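Local atomic coordinates of ureidoglycolate hydrolase (Arabidopsis thaliana, PDB entry 4PXC), a protein that catalyses the manganese-dependent hydrolysis of (S)-ureidoglycolate to glyoxylate, ammonium and carbon dioxide, a late step of purine breakdown in plants. Residues V65-V70 against A181-D186; H92-P97 against F134-P139; A232-E237 against L302-R307; I277-T282 against T306-E311. The protein carries 1 engineered substitution. All coordinates share one frame; numbering follows the deposited sequence.

Interaction 1 of 4, residues V65-V70 against A181-D186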
loop_
_atom_site.group_PDB
_atom_site.type_symbol
_atom_site.label_atom_id
_atom_site.label_comp_id
_atom_site.label_asym_id
_atom_site.label_seq_id
_atom_site.Cartn_x
_atom_site.Cartn_y
_atom_site.Cartn_z
ATOM N N VAL A 65 -9.342 -16.034 36.419
ATOM C CA VAL A 65 -9.127 -15.272 35.197
ATOM C C VAL A 65 -9.625 -13.839 35.333
ATOM O O VAL A 65 -10.760 -13.605 35.748
ATOM C CB VAL A 65 -9.845 -15.932 34.011
ATOM C CG1 VAL A 65 -9.542 -15.176 32.703
ATOM C CG2 VAL A 65 -9.441 -17.396 33.903
ATOM N N ARG A 66 -8.783 -12.871 34.986
ATOM C CA ARG A 66 -9.235 -11.486 34.962
ATOM C C ARG A 66 -8.587 -10.751 33.803
ATOM O O ARG A 66 -7.629 -11.246 33.202
ATOM C CB ARG A 66 -8.923 -10.771 36.277
ATOM C CG ARG A 66 -7.446 -10.782 36.611
ATOM C CD ARG A 66 -7.132 -10.040 37.897
ATOM N NE ARG A 66 -5.733 -10.259 38.252
ATOM C CZ ARG A 66 -4.746 -9.404 37.984
ATOM N NH1 ARG A 66 -3.504 -9.717 38.338
ATOM N NH2 ARG A 66 -4.997 -8.239 37.379
ATOM N N GLU A 67 -9.120 -9.573 33.500
ATOM C CA GLU A 67 -8.622 -8.736 32.414
ATOM C C GLU A 67 -8.492 -7.309 32.909
ATOM O O GLU A 67 -9.280 -6.869 33.758
ATOM C CB GLU A 67 -9.594 -8.781 31.228
ATOM C CG GLU A 67 -9.678 -10.136 30.556
ATOM C CD GLU A 67 -10.642 -10.163 29.378
ATOM O OE1 GLU A 67 -10.192 -10.387 28.233
ATOM O OE2 GLU A 67 -11.857 -9.970 29.593
ATOM N N ASP A 68 -7.499 -6.579 32.400
ATOM C CA ASP A 68 -7.406 -5.163 32.736
ATOM C C ASP A 68 -8.027 -4.278 31.652
ATOM O O ASP A 68 -8.610 -4.780 30.685
ATOM C CB ASP A 68 -5.971 -4.738 33.108
ATOM C CG ASP A 68 -4.989 -4.843 31.946
ATOM O OD1 ASP A 68 -5.426 -4.862 30.777
ATOM O OD2 ASP A 68 -3.768 -4.876 32.216
ATOM N N ALA A 69 -7.902 -2.966 31.818
ATOM C CA ALA A 69 -8.605 -2.011 30.964
ATOM C C ALA A 69 -8.248 -2.113 29.482
ATOM O O ALA A 69 -9.043 -1.706 28.630
ATOM C CB ALA A 69 -8.393 -0.576 31.469
ATOM N N VAL A 70 -7.059 -2.635 29.169
ATOM C CA VAL A 70 -6.634 -2.751 27.767
ATOM C C VAL A 70 -6.645 -4.192 27.260
ATOM O O VAL A 70 -6.282 -4.452 26.118
ATOM C CB VAL A 70 -5.225 -2.151 27.516
ATOM C CG1 VAL A 70 -5.242 -0.640 27.728
ATOM C CG2 VAL A 70 -4.169 -2.837 28.397
ATOM N N ALA A 181 -13.770 -4.533 20.936
ATOM C CA ALA A 181 -13.360 -5.860 21.401
ATOM C C ALA A 181 -13.752 -6.101 22.852
ATOM O O ALA A 181 -13.406 -7.137 23.430
ATOM C CB ALA A 181 -11.857 -6.062 21.210
ATOM N N GLY A 182 -14.462 -5.136 23.440
ATOM C CA GLY A 182 -15.015 -5.288 24.776
ATOM C C GLY A 182 -14.212 -4.671 25.903
ATOM O O GLY A 182 -14.440 -4.986 27.075
ATOM N N TYR A 183 -13.279 -3.786 25.561
ATOM C CA TYR A 183 -12.366 -3.195 26.550
ATOM C C TYR A 183 -12.451 -1.672 26.645
ATOM O O TYR A 183 -13.182 -1.033 25.887
ATOM C CB TYR A 183 -10.918 -3.560 26.210
ATOM C CG TYR A 183 -10.652 -5.040 26.142
ATOM C CD1 TYR A 183 -10.721 -5.821 27.281
ATOM C CD2 TYR A 183 -10.305 -5.652 24.939
ATOM C CE1 TYR A 183 -10.476 -7.176 27.230
ATOM C CE2 TYR A 183 -10.054 -7.010 24.881
ATOM C CZ TYR A 183 -10.136 -7.761 26.030
ATOM O OH TYR A 183 -9.889 -9.117 25.991
ATOM N N ALA A 184 -11.674 -1.115 27.581
ATOM C CA ALA A 184 -11.469 0.337 27.737
ATOM C C ALA A 184 -12.749 1.175 27.668
ATOM O O ALA A 184 -12.824 2.160 26.929
ATOM C CB ALA A 184 -10.431 0.847 26.728
ATOM N N GLU A 185 -13.746 0.791 28.455
ATOM C CA GLU A 185 -15.043 1.447 28.398
ATOM C C GLU A 185 -15.246 2.510 29.489
ATOM O O GLU A 185 -16.381 2.878 29.788
ATOM C CB GLU A 185 -16.144 0.387 28.494
ATOM C CG GLU A 185 -15.949 -0.791 27.553
ATOM C CD GLU A 185 -16.859 -1.968 27.885
ATOM O OE1 GLU A 185 -17.454 -1.978 28.988
ATOM O OE2 GLU A 185 -16.983 -2.890 27.045
ATOM N N ASP A 186 -14.155 3.007 30.073
ATOM C CA ASP A 186 -14.252 3.957 31.184
ATOM C C ASP A 186 -13.620 5.314 30.869
ATOM O O ASP A 186 -12.398 5.440 30.765
ATOM C CB ASP A 186 -13.639 3.360 32.455
ATOM C CG ASP A 186 -13.967 4.165 33.702
ATOM O OD1 ASP A 186 -14.705 5.171 33.599
ATOM O OD2 ASP A 186 -13.494 3.781 34.794
#

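Interaction 2 of 4, residues H92-P97 against F134-P139. Engineered in segment 134-139: Ala137 (natural residue Glu). With MN (manganese (II) ion), chain C; MN (manganese (II) ion), chain D; HGY ((2S)-amino(hydroxy)ethanoic acid), chain E.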
loop_
_atom_site.group_PDB
_atom_site.type_symbol
_atom_site.label_atom_id
_atom_site.label_comp_id
_atom_site.label_asym_id
_atom_site.label_seq_id
_atom_site.Cartn_x
_atom_site.Cartn_y
_atom_site.Cartn_z
ATOM N N HIS A 92 2.562 -13.271 24.068
ATOM C CA HIS A 92 1.504 -12.652 23.281
ATOM C C HIS A 92 0.934 -13.657 22.285
ATOM O O HIS A 92 1.530 -14.705 22.035
ATOM C CB HIS A 92 2.079 -11.466 22.514
ATOM C CG HIS A 92 3.082 -11.867 21.466
ATOM N ND1 HIS A 92 2.742 -12.025 20.144
ATOM C CD2 HIS A 92 4.396 -12.163 21.561
ATOM C CE1 HIS A 92 3.810 -12.388 19.452
ATOM N NE2 HIS A 92 4.831 -12.483 20.296
ATOM N N ILE A 93 -0.232 -13.368 21.722
ATOM C CA ILE A 93 -0.757 -14.249 20.670
ATOM C C ILE A 93 -1.057 -13.502 19.371
ATOM O O ILE A 93 -1.487 -14.112 18.380
ATOM C CB ILE A 93 -2.013 -15.043 21.112
ATOM C CG1 ILE A 93 -3.170 -14.089 21.420
ATOM C CG2 ILE A 93 -1.690 -15.952 22.309
ATOM C CD1 ILE A 93 -4.411 -14.803 21.966
ATOM N N ASP A 94 -0.832 -12.193 19.352
ATOM C CA ASP A 94 -1.003 -11.479 18.087
ATOM C C ASP A 94 0.098 -11.855 17.089
ATOM O O ASP A 94 1.175 -12.331 17.478
ATOM C CB ASP A 94 -1.196 -9.950 18.259
ATOM C CG ASP A 94 -0.010 -9.251 18.885
ATOM O OD1 ASP A 94 0.710 -9.855 19.717
ATOM O OD2 ASP A 94 0.187 -8.053 18.571
ATOM N N ALA A 95 -0.212 -11.711 15.802
ATOM C CA ALA A 95 0.675 -12.177 14.744
ATOM C C ALA A 95 0.676 -11.153 13.639
ATOM O O ALA A 95 -0.391 -10.761 13.149
ATOM C CB ALA A 95 0.200 -13.514 14.204
ATOM N N ILE A 96 1.865 -10.721 13.228
ATOM C CA ILE A 96 1.948 -9.764 12.128
ATOM C C ILE A 96 1.493 -10.447 10.832
ATOM O O ILE A 96 1.424 -11.689 10.776
ATOM C CB ILE A 96 3.372 -9.186 11.986
ATOM C CG1 ILE A 96 4.330 -10.217 11.398
ATOM C CG2 ILE A 96 3.880 -8.664 13.325
ATOM C CD1 ILE A 96 5.744 -9.661 11.245
ATOM N N PRO A 97 1.157 -9.648 9.798
ATOM C CA PRO A 97 0.677 -10.192 8.524
ATOM C C PRO A 97 1.584 -11.269 7.923
ATOM O O PRO A 97 2.799 -11.063 7.773
ATOM C CB PRO A 97 0.658 -8.959 7.615
ATOM C CG PRO A 97 0.299 -7.852 8.554
ATOM C CD PRO A 97 1.067 -8.170 9.815
ATOM N N PHE A 134 -0.370 -11.079 27.255
ATOM C CA PHE A 134 -0.224 -9.658 26.964
ATOM C C PHE A 134 -1.158 -9.278 25.837
ATOM O O PHE A 134 -1.339 -10.047 24.887
ATOM C CB PHE A 134 1.232 -9.329 26.643
ATOM C CG PHE A 134 2.139 -9.540 27.813
ATOM C CD1 PHE A 134 2.282 -8.552 28.778
ATOM C CD2 PHE A 134 2.815 -10.744 27.979
ATOM C CE1 PHE A 134 3.100 -8.753 29.884
ATOM C CE2 PHE A 134 3.642 -10.953 29.078
ATOM C CZ PHE A 134 3.782 -9.952 30.039
ATOM N N THR A 135 -1.770 -8.100 25.937
ATOM C CA THR A 135 -2.864 -7.775 25.024
ATOM C C THR A 135 -2.393 -7.695 23.566
ATOM O O THR A 135 -3.165 -7.951 22.635
ATOM C CB THR A 135 -3.605 -6.474 25.451
ATOM O OG1 THR A 135 -4.889 -6.419 24.814
ATOM C CG2 THR A 135 -2.783 -5.230 25.099
ATOM N N SER A 136 -1.114 -7.384 23.381
ATOM C CA SER A 136 -0.505 -7.303 22.053
ATOM C C SER A 136 0.975 -6.989 22.219
ATOM O O SER A 136 1.336 -6.143 23.035
ATOM C CB SER A 136 -1.159 -6.186 21.230
ATOM O OG SER A 136 -0.349 -5.821 20.120
ATOM N N ALA A 137 1.833 -7.678 21.469
ATOM C CA ALA A 137 3.257 -7.351 21.446
ATOM C C ALA A 137 3.697 -6.746 20.108
ATOM O O ALA A 137 4.689 -6.009 20.051
ATOM C CB ALA A 137 4.096 -8.586 21.762
ATOM N N GLU A 138 2.973 -7.062 19.037
ATOM C CA GLU A 138 3.334 -6.580 17.699
ATOM C C GLU A 138 2.813 -5.172 17.426
ATOM O O GLU A 138 1.742 -4.789 17.918
ATOM C CB GLU A 138 2.829 -7.533 16.617
ATOM C CG GLU A 138 3.216 -8.988 16.863
ATOM C CD GLU A 138 4.682 -9.261 16.617
ATOM O OE1 GLU A 138 5.487 -8.305 16.433
ATOM O OE2 GLU A 138 5.019 -10.467 16.590
ATOM N N PRO A 139 3.577 -4.392 16.646
ATOM C CA PRO A 139 3.225 -2.989 16.383
ATOM C C PRO A 139 2.299 -2.820 15.174
ATOM O O PRO A 139 2.073 -1.684 14.758
ATOM C CB PRO A 139 4.586 -2.354 16.076
ATOM C CG PRO A 139 5.342 -3.474 15.382
ATOM C CD PRO A 139 4.920 -4.736 16.125
HETATM MN MN MN C . 7.136 -12.858 20.032
HETATM MN MN MN D . 7.153 -11.290 16.661
HETATM O OXT HGY E . 9.881 -7.603 16.066
HETATM C C HGY E . 9.999 -8.233 17.162
HETATM O O HGY E . 11.096 -8.261 17.795
HETATM C CA HGY E . 8.842 -9.025 17.684
HETATM O OB HGY E . 7.732 -8.921 16.869
HETATM N N HGY E . 8.505 -8.796 19.061
HETATM O O HOH W 1 -1.514 -10.859 22.335
HETATM O O HOH W 2 4.058 -11.973 14.596
HETATM O O HOH W 3 7.694 -11.643 21.944
HETATM O O HOH W 4 6.626 -10.594 18.926
HETATM O O HOH W 5 9.403 -11.524 17.374
#

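Interaction 3 of 4, residues A232-E237 against L302-R307. With HGY ((2S)-amino(hydroxy)ethanoic acid), chain E.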
loop_
_atom_site.group_PDB
_atom_site.type_symbol
_atom_site.label_atom_id
_atom_site.label_comp_id
_atom_site.label_asym_id
_atom_site.label_seq_id
_atom_site.Cartn_x
_atom_site.Cartn_y
_atom_site.Cartn_z
ATOM N N ALA A 232 14.440 0.204 18.291
ATOM C CA ALA A 232 13.883 1.499 17.944
ATOM C C ALA A 232 13.067 1.401 16.658
ATOM O O ALA A 232 13.293 0.510 15.828
ATOM C CB ALA A 232 14.994 2.525 17.779
ATOM N N SER A 233 12.109 2.305 16.494
ATOM C CA SER A 233 11.389 2.383 15.224
ATOM C C SER A 233 11.165 3.838 14.841
ATOM O O SER A 233 10.981 4.708 15.710
ATOM C CB SER A 233 10.072 1.604 15.275
ATOM O OG SER A 233 9.121 2.265 16.086
ATOM N N LEU A 234 11.200 4.100 13.537
ATOM C CA LEU A 234 11.088 5.454 13.026
ATOM C C LEU A 234 9.971 5.513 12.001
ATOM O O LEU A 234 9.735 4.551 11.269
ATOM C CB LEU A 234 12.391 5.864 12.340
ATOM C CG LEU A 234 13.686 5.563 13.097
ATOM C CD1 LEU A 234 14.893 5.869 12.224
ATOM C CD2 LEU A 234 13.726 6.376 14.377
ATOM N N LYS A 235 9.290 6.651 11.949
ATOM C CA LYS A 235 8.257 6.877 10.950
ATOM C C LYS A 235 8.687 8.114 10.165
ATOM O O LYS A 235 8.959 9.167 10.754
ATOM C CB LYS A 235 6.910 7.099 11.642
ATOM C CG LYS A 235 5.722 7.138 10.711
ATOM C CD LYS A 235 4.586 7.940 11.333
ATOM C CE LYS A 235 3.461 7.048 11.844
ATOM N NZ LYS A 235 2.400 7.827 12.564
ATOM N N VAL A 236 8.790 7.980 8.844
ATOM C CA VAL A 236 9.305 9.058 8.008
ATOM C C VAL A 236 8.359 9.338 6.848
ATOM O O VAL A 236 7.838 8.409 6.229
ATOM C CB VAL A 236 10.685 8.696 7.413
ATOM C CG1 VAL A 236 11.236 9.859 6.586
ATOM C CG2 VAL A 236 11.665 8.332 8.513
ATOM N N GLU A 237 8.134 10.615 6.557
ATOM C CA GLU A 237 7.364 10.997 5.385
ATOM C C GLU A 237 8.051 12.091 4.576
ATOM O O GLU A 237 8.643 13.015 5.150
ATOM C CB GLU A 237 5.953 11.428 5.794
ATOM C CG GLU A 237 5.152 10.258 6.372
ATOM C CD GLU A 237 3.699 10.590 6.634
ATOM O OE1 GLU A 237 3.215 11.640 6.133
ATOM O OE2 GLU A 237 3.043 9.789 7.338
ATOM N N LEU A 302 7.724 5.825 5.115
ATOM C CA LEU A 302 8.605 4.709 5.444
ATOM C C LEU A 302 8.486 4.421 6.931
ATOM O O LEU A 302 8.395 5.342 7.747
ATOM C CB LEU A 302 10.086 5.023 5.137
ATOM C CG LEU A 302 10.577 5.419 3.747
ATOM C CD1 LEU A 302 10.509 6.934 3.565
ATOM C CD2 LEU A 302 12.007 4.919 3.521
ATOM N N GLU A 303 8.472 3.143 7.284
ATOM C CA GLU A 303 8.575 2.762 8.677
ATOM C C GLU A 303 9.811 1.894 8.813
ATOM O O GLU A 303 9.953 0.876 8.125
ATOM C CB GLU A 303 7.302 2.067 9.149
ATOM C CG GLU A 303 6.076 2.933 8.891
ATOM C CD GLU A 303 4.875 2.548 9.718
ATOM O OE1 GLU A 303 5.046 1.835 10.734
ATOM O OE2 GLU A 303 3.755 2.976 9.347
ATOM N N ILE A 304 10.710 2.331 9.692
ATOM C CA ILE A 304 12.064 1.814 9.749
ATOM C C ILE A 304 12.311 1.178 11.101
ATOM O O ILE A 304 12.052 1.799 12.128
ATOM C CB ILE A 304 13.064 2.970 9.570
ATOM C CG1 ILE A 304 12.837 3.658 8.220
ATOM C CG2 ILE A 304 14.501 2.470 9.694
ATOM C CD1 ILE A 304 13.652 4.940 8.034
ATOM N N ASP A 305 12.795 -0.062 11.092
ATOM C CA ASP A 305 13.119 -0.796 12.315
ATOM C C ASP A 305 14.644 -0.858 12.403
ATOM O O ASP A 305 15.302 -1.170 11.417
ATOM C CB ASP A 305 12.529 -2.210 12.219
ATOM C CG ASP A 305 12.829 -3.064 13.445
ATOM O OD1 ASP A 305 14.002 -3.475 13.628
ATOM O OD2 ASP A 305 11.892 -3.347 14.212
ATOM N N THR A 306 15.220 -0.528 13.555
ATOM C CA THR A 306 16.670 -0.671 13.720
ATOM C C THR A 306 17.018 -1.009 15.161
ATOM O O THR A 306 16.377 -0.522 16.095
ATOM C CB THR A 306 17.469 0.586 13.247
ATOM O OG1 THR A 306 18.864 0.259 13.157
ATOM C CG2 THR A 306 17.291 1.746 14.210
ATOM N N ARG A 307 17.996 -1.895 15.339
ATOM C CA ARG A 307 18.307 -2.426 16.664
ATOM C C ARG A 307 19.790 -2.736 16.765
ATOM O O ARG A 307 20.476 -2.858 15.749
ATOM C CB ARG A 307 17.532 -3.735 16.932
ATOM C CG ARG A 307 16.067 -3.710 16.514
ATOM C CD ARG A 307 15.414 -5.072 16.629
ATOM N NE ARG A 307 14.160 -5.122 15.866
ATOM C CZ ARG A 307 13.174 -5.981 16.117
ATOM N NH1 ARG A 307 13.301 -6.855 17.107
ATOM N NH2 ARG A 307 12.067 -5.971 15.384
HETATM O OXT HGY E . 9.881 -7.603 16.066
HETATM C C HGY E . 9.999 -8.233 17.162
HETATM O O HGY E . 11.096 -8.261 17.795
HETATM C CA HGY E . 8.842 -9.025 17.684
HETATM O OB HGY E . 7.732 -8.921 16.869
HETATM N N HGY E . 8.505 -8.796 19.061
HETATM O O HOH W 6 12.805 -2.129 16.571
#

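Interaction 4 of 4, residues I277-T282 against T306-E311. With HGY ((2S)-amino(hydroxy)ethanoic acid), chain E.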
loop_
_atom_site.group_PDB
_atom_site.type_symbol
_atom_site.label_atom_id
_atom_site.label_comp_id
_atom_site.label_asym_id
_atom_site.label_seq_id
_atom_site.Cartn_x
_atom_site.Cartn_y
_atom_site.Cartn_z
ATOM N N ILE A 277 28.329 -7.059 13.453
ATOM C CA ILE A 277 27.328 -8.011 12.983
ATOM C C ILE A 277 26.009 -7.908 13.766
ATOM O O ILE A 277 24.956 -8.299 13.260
ATOM C CB ILE A 277 27.878 -9.463 13.038
ATOM C CG1 ILE A 277 26.984 -10.423 12.258
ATOM C CG2 ILE A 277 28.054 -9.935 14.477
ATOM C CD1 ILE A 277 27.145 -10.309 10.786
ATOM N N ASP A 278 26.054 -7.360 14.982
ATOM C CA ASP A 278 24.854 -7.304 15.838
ATOM C C ASP A 278 23.862 -6.193 15.488
ATOM O O ASP A 278 22.755 -6.137 16.040
ATOM C CB ASP A 278 25.258 -7.192 17.305
ATOM C CG ASP A 278 25.962 -8.433 17.798
ATOM O OD1 ASP A 278 25.501 -9.545 17.453
ATOM O OD2 ASP A 278 26.983 -8.296 18.503
ATOM N N THR A 279 24.254 -5.315 14.571
ATOM C CA THR A 279 23.401 -4.206 14.165
ATOM C C THR A 279 22.487 -4.634 13.026
ATOM O O THR A 279 22.936 -5.239 12.058
ATOM C CB THR A 279 24.250 -3.017 13.656
ATOM O OG1 THR A 279 25.381 -2.818 14.516
ATOM C CG2 THR A 279 23.409 -1.742 13.605
ATOM N N VAL A 280 21.200 -4.312 13.137
ATOM C CA VAL A 280 20.271 -4.536 12.035
ATOM C C VAL A 280 19.442 -3.276 11.765
ATOM O O VAL A 280 19.288 -2.418 12.638
ATOM C CB VAL A 280 19.333 -5.734 12.312
ATOM C CG1 VAL A 280 20.132 -7.038 12.401
ATOM C CG2 VAL A 280 18.535 -5.501 13.606
ATOM N N GLY A 281 18.913 -3.165 10.548
ATOM C CA GLY A 281 18.015 -2.072 10.217
ATOM C C GLY A 281 17.209 -2.496 9.012
ATOM O O GLY A 281 17.731 -3.181 8.135
ATOM N N THR A 282 15.941 -2.102 8.959
ATOM C CA THR A 282 15.049 -2.607 7.910
ATOM C C THR A 282 14.002 -1.567 7.549
ATOM O O THR A 282 13.486 -0.873 8.426
ATOM C CB THR A 282 14.264 -3.837 8.412
ATOM O OG1 THR A 282 15.152 -4.762 9.053
ATOM C CG2 THR A 282 13.555 -4.550 7.270
ATOM N N THR A 306 15.220 -0.528 13.555
ATOM C CA THR A 306 16.670 -0.671 13.720
ATOM C C THR A 306 17.018 -1.009 15.161
ATOM O O THR A 306 16.377 -0.522 16.095
ATOM C CB THR A 306 17.469 0.586 13.247
ATOM O OG1 THR A 306 18.864 0.259 13.157
ATOM C CG2 THR A 306 17.291 1.746 14.210
ATOM N N ARG A 307 17.996 -1.895 15.339
ATOM C CA ARG A 307 18.307 -2.426 16.664
ATOM C C ARG A 307 19.790 -2.736 16.765
ATOM O O ARG A 307 20.476 -2.858 15.749
ATOM C CB ARG A 307 17.532 -3.735 16.932
ATOM C CG ARG A 307 16.067 -3.710 16.514
ATOM C CD ARG A 307 15.414 -5.072 16.629
ATOM N NE ARG A 307 14.160 -5.122 15.866
ATOM C CZ ARG A 307 13.174 -5.981 16.117
ATOM N NH1 ARG A 307 13.301 -6.855 17.107
ATOM N NH2 ARG A 307 12.067 -5.971 15.384
ATOM N N ASP A 308 20.275 -2.861 17.998
ATOM C CA ASP A 308 21.614 -3.388 18.249
ATOM C C ASP A 308 21.623 -3.804 19.714
ATOM O O ASP A 308 20.871 -3.239 20.522
ATOM C CB ASP A 308 22.684 -2.323 17.962
ATOM C CG ASP A 308 24.098 -2.909 17.845
ATOM O OD1 ASP A 308 24.398 -3.925 18.512
ATOM O OD2 ASP A 308 24.926 -2.355 17.078
ATOM N N ILE A 309 22.437 -4.796 20.065
ATOM C CA ILE A 309 22.623 -5.129 21.478
ATOM C C ILE A 309 23.270 -3.943 22.191
ATOM O O ILE A 309 23.025 -3.700 23.383
ATOM C CB ILE A 309 23.470 -6.416 21.669
ATOM C CG1 ILE A 309 23.608 -6.773 23.162
ATOM C CG2 ILE A 309 24.850 -6.260 21.032
ATOM C CD1 ILE A 309 22.283 -6.799 23.923
ATOM N N ASP A 310 24.079 -3.192 21.448
ATOM C CA ASP A 310 24.752 -2.010 21.990
ATOM C C ASP A 310 23.918 -0.760 21.725
ATOM O O ASP A 310 23.758 -0.352 20.571
ATOM C CB ASP A 310 26.140 -1.858 21.359
ATOM C CG ASP A 310 26.946 -0.739 21.991
ATOM O OD1 ASP A 310 26.806 0.422 21.552
ATOM O OD2 ASP A 310 27.707 -1.016 22.943
ATOM N N GLU A 311 23.394 -0.157 22.790
ATOM C CA GLU A 311 22.493 0.994 22.665
ATOM C C GLU A 311 23.142 2.177 21.940
ATOM O O GLU A 311 22.525 2.805 21.079
ATOM C CB GLU A 311 21.994 1.429 24.054
ATOM C CG GLU A 311 20.789 2.370 24.027
ATOM C CD GLU A 311 20.345 2.804 25.424
ATOM O OE1 GLU A 311 20.973 2.370 26.412
ATOM O OE2 GLU A 311 19.365 3.576 25.535
HETATM O OXT HGY E . 9.881 -7.603 16.066
HETATM C C HGY E . 9.999 -8.233 17.162
HETATM O O HGY E . 11.096 -8.261 17.795
HETATM C CA HGY E . 8.842 -9.025 17.684
HETATM O OB HGY E . 7.732 -8.921 16.869
HETATM N N HGY E . 8.505 -8.796 19.061
#

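Interaction 1 of 4, residues V65-V70 against A181-D186
The turn that carries the chain out of strand 64-67 receives the loop behind helix 174-180, Tyr183 and Ala184 lying against Glu67, Ala69 and Val70. Helix 174-180 ends in a Schellman motif, with Gly182 at positive phi; the next residue, Tyr183, turns its ring to residues 65-70, CG being anti to its own carbonyl carbon (chi1 -58°). The phenol OH of Tyr183 donates to Glu67 OE1 over 2.6 Å, approaching from above the carboxylate plane. Carboxylate and ring planes stand 74° apart, and Glu67 CD sits at the ring's edge, 3.7 Å from Tyr183 CE1. Glu67 OE1 is also held in a salt bridge by Lys55 of helix 45-60, so one oxygen serves both the loop and that helix. Val70 covers one ring face with its backbone, its carbonyl carbon C lying 4.2 Å from Tyr183 CG. Beyond the ring, Ala184 N makes a weak, bent bond of 2.9 Å to Ala69 O, and Ala184 CB rests 3.5 Å from the same oxygen. Residues 68-70 are held in shape by Asp68, whose OD1 accepts from Val70 N at 3.2 Å while its OD2 takes Asn72 ND2. The arrangement is that of an Asx turn at the end of a strand, pinned by a tyrosine from a loop that follows a Schellman-terminated helix.

Interaction 2 of 4, residues H92-P97 against F134-P139
Glu138 passes Asp94 and Ile96 on its way to the metals. Its CB lies 3.3 Å from Asp94 OD2, and CG packs on Ile96 CG2 at 3.6 Å. At chi2 (-73°) the chain bends, which brings CD over the same methyl. Of the carboxylate oxygens, Glu138 OE2 binds one manganese ion at 2.3 Å and also accepts from a water that Ile96 N holds in turn, whereas OE1 takes a hydrogen bond from Asn294 of the second subunit. This is the dinuclear centre of the peptidase M20 family: Asp103 bridges the two ions, His402 completes the protein ligands of the one on Glu138, and His92, with NE2 at 2.4 Å, shares the other with His208. Behind the ligands stands Asp94. Its OD1 receives a nearly straight bond from Ala137 N (3.0 Å, 175°), and OD2 is gripped twice, by Glu138 N on its syn side and by Ser136 OG (2.8 Å) from above the carboxylate plane. Asp94 thereby fixes the backbone that presents Glu138, and His92 ND1 adds weak bonds to Asp94 OD1 and O. The engineered Ala137, glutamate in the natural enzyme, lays its CB over one face of the His92 imidazole, 3.4 Å from CG, as a CH-pi contact.

Interaction 3 of 4, residues A232-E237 against L302-R307
Ala232 O is gripped by two donors: Thr306 N reaches it across the strands at 3.2 Å, and a water gives it a second bond. That water also donates to Asp305 OD2 at 2.8 Å, tying the carboxylate to the neighbouring strand. Asp305 is in turn held side-on by Arg307, whose NE meets the syn lone pair of Asp305 OD1 at 2.8 Å, practically in the guanidinium plane, while NH2 bonds to OD2. The Arg307 chain runs extended from CG to NE and carries its NH1/NH2 edge to the ligand carboxylate: NH1 reaches HGY O at 2.7 Å and NH2 reaches HGY OXT at 2.8 Å, both nearly straight. A methionine in place of Arg307 would probably leave the ligand carboxylate and Asp305 without their shared cationic partner, and Asp305, then held here by the water, freer to turn. Along the strands, Leu234 with Ile304 and Val236 with Leu302 are hydrogen-bonded pairs, Leu234 N to Ile304 O measuring 2.8 Å. Their side chains share one face, where Val236 CG2 meets Ile304 CD1 at 4.0 Å beneath helix 256-272, while helix 311-332 covers Leu234. On the other face lie Ser233, Lys235, Glu303 and Asp305, and Ile293 of the second subunit packs on Ser233 and Glu303. The pairing belongs to an antiparallel sheet with helices on one face, as in the dimerization domain of M20 enzymes, here with a substrate-binding arginine near the strand end.

Interaction 4 of 4, residues I277-T282 against T306-E311
This is antiparallel strand pairing at the open end of the hairpin formed by strands 280-289 and 295-308, where Val280 faces Arg307 and Thr279 meets Asp308. Val280 and Arg307 are a hydrogen-bonded pair, Val280 N giving a bond of 3.1 Å to Arg307 O. In the other direction Val280 O takes two donors, Arg307 N at 3.0 Å and the hydroxyl Thr306 OG1 at 2.8 Å, so a side chain reinforces the backbone pairing. Gly281 lies opposite Thr306 with only 4.0 Å between their CA atoms, and a CB on it would come up against that hydroxyl. Across the strands Val280 CG2 packs on Arg307 CB at 3.9 Å. Where the strands part, Asp308 takes over: with CG anti to its nitrogen (chi1 -165°), its carboxylate is brought to the 277-282 segment. Asp308 OD2 accepts from Thr279 OG1 at 2.6 Å, met from above the carboxylate plane, and also forms a salt bridge with Arg313. Asp308 OD1 accepts from Asp310 N at 3.0 Å, closing an Asx turn that ends on Asp310, the N-cap of helix 311-332. Without the carboxylate, as with an alanine here, Thr279 OG1 and Arg313 would probably each lose one partner, and the turn into the helix would be less firmly set. Alongside, Asp278 CB touches Ile309 CG2 at 3.9 Å, while Asp278 OD1 pairs with Arg375. Helix 311-332 packs on Thr279 and Thr306 through Val317, strand 222-239 makes backbone hydrogen bonds to Thr306 and Asp308, and Gly246 of the second subunit packs on Val280 and Arg307.

Overall arrangement
Interactions 1 and 2 come first along the chain, the second lying between the two segments of the first; interactions 3 and 4 follow and end together on strand 295-308, sharing Thr306 and Arg307. Centres of 1 and 2 are about 17 Å apart, yet the two touch through Val70 O and Thr135 OG1. Interactions 3 and 4, about 13 Å apart between centres, join three neighbouring strands, 222-239, 295-308 and 280-289, in the region involved in dimerization. Interaction 2 supplies metal ligands and interactions 3 and 4 the arginine; the bound HGY lies between them, on a manganese ion at interaction 2 and on Arg307. Interaction 1 stands away from it, about 35 Å between centres from interaction 4.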